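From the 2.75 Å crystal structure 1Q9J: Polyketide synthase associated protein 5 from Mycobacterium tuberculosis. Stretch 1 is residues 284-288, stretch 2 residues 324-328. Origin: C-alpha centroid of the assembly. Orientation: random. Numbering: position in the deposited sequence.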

# COMPACT_ATOMS: atom_id res chain seq x y z
N LEU A 284 7.95 -6.50 -2.52
CA LEU A 284 8.23 -6.99 -3.85
C LEU A 284 7.30 -6.32 -4.87
O LEU A 284 6.65 -6.98 -5.68
CB LEU A 284 8.05 -8.52 -3.91
CG LEU A 284 8.78 -9.23 -5.07
CD1 LEU A 284 10.28 -9.25 -4.81
CD2 LEU A 284 8.26 -10.64 -5.21
N LEU A 285 7.22 -5.00 -4.81
CA LEU A 285 6.39 -4.29 -5.75
C LEU A 285 7.27 -3.53 -6.73
O LEU A 285 7.97 -2.59 -6.36
CB LEU A 285 5.44 -3.34 -5.03
CG LEU A 285 4.47 -4.02 -4.08
CD1 LEU A 285 3.59 -2.96 -3.43
CD2 LEU A 285 3.61 -5.05 -4.79
N GLY A 286 7.26 -3.98 -7.98
CA GLY A 286 8.05 -3.31 -8.99
C GLY A 286 7.33 -2.05 -9.39
O GLY A 286 6.14 -1.88 -9.12
N ALA A 287 8.05 -1.14 -10.03
CA ALA A 287 7.44 0.11 -10.47
C ALA A 287 7.33 0.14 -11.98
O ALA A 287 8.31 -0.08 -12.71
CB ALA A 287 8.27 1.30 -9.98
N ALA A 288 6.13 0.42 -12.45
CA ALA A 288 5.87 0.51 -13.87
C ALA A 288 5.75 1.99 -14.24
O ALA A 288 4.90 2.70 -13.70
CB ALA A 288 4.57 -0.22 -14.20
N GLY A 324 15.78 -2.21 -11.42
CA GLY A 324 15.77 -2.21 -9.98
C GLY A 324 14.69 -1.33 -9.38
O GLY A 324 14.59 -1.20 -8.17
N LEU A 325 13.86 -0.73 -10.23
CA LEU A 325 12.81 0.15 -9.75
C LEU A 325 11.78 -0.53 -8.85
O LEU A 325 11.19 -1.55 -9.21
CB LEU A 325 12.09 0.81 -10.93
CG LEU A 325 12.09 2.34 -11.02
CD1 LEU A 325 11.16 2.79 -12.15
CD2 LEU A 325 11.61 2.96 -9.69
N HIS A 326 11.56 0.03 -7.67
CA HIS A 326 10.55 -0.50 -6.74
C HIS A 326 9.55 0.61 -6.47
O HIS A 326 9.84 1.79 -6.68
CB HIS A 326 11.20 -0.97 -5.43
CG HIS A 326 11.98 0.09 -4.71
ND1 HIS A 326 13.15 0.61 -5.21
CD2 HIS A 326 11.74 0.74 -3.55
CE1 HIS A 326 13.61 1.53 -4.38
NE2 HIS A 326 12.77 1.63 -3.36
N PHE A 327 8.38 0.25 -5.98
CA PHE A 327 7.38 1.27 -5.72
C PHE A 327 7.68 2.09 -4.47
O PHE A 327 7.01 3.09 -4.21
CB PHE A 327 5.99 0.63 -5.62
CG PHE A 327 4.85 1.62 -5.77
CD1 PHE A 327 4.85 2.58 -6.78
CD2 PHE A 327 3.76 1.56 -4.91
CE1 PHE A 327 3.77 3.47 -6.95
CE2 PHE A 327 2.68 2.44 -5.07
CZ PHE A 327 2.69 3.39 -6.09
N GLY A 328 8.69 1.70 -3.70
CA GLY A 328 9.01 2.49 -2.54
C GLY A 328 9.40 3.91 -2.96
O GLY A 328 9.21 4.86 -2.20

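Two backbone hydrogen bonds join the stretches. The shorter runs from Phe327 N to Leu285 O, at 2.9 Å with an N-H...O angle of 152°; the longer runs from Ala287 N to Leu325 O, at 3.3 Å and 144°. Each stretch therefore supplies one donor and one acceptor, and the two bonds bracket Gly286 and His326, whose CA atoms lie 4.4 Å apart. This is a single beta bridge: the strand that begins at Leu285 pairs here with an otherwise irregular segment, which turns into a 3-10 segment at Phe327.

Leu285 O has a second, weaker partner. His326 CA approaches it to 3.3 Å in a CA-H...O contact with an angle of 128° at the hydrogen, so this carbonyl meets both the amide of Phe327 and the alpha carbon of the residue before it. On the other side of the bridge, Leu325 O lies 3.6 Å from Gly286 CA. A CB on Gly286 would point away from the second stretch, and the CA-to-CB bond of His326 is likewise directed away from the first, leaving the bridged pair to meet mainly through backbone.

Apolar packing flanks the bridge. Ala287 points toward the second stretch and is the most extensively covered residue of the contact: its CB lies 3.7 Å from Leu325 CD2 and also 3.7 Å from His326 O, thus meeting both a leucine methyl and the backbone. Leu285 and Phe327 approach each other at the base of their side chains, with Leu285 CB 4.1 Å from Phe327 CB. The phenylalanine side chain starts sideways, but its end leads away, so the ring is not directed into the contact. Together the stretches bury 269 Å², both sides summed, most of it on the four residues that flank the bridged pair.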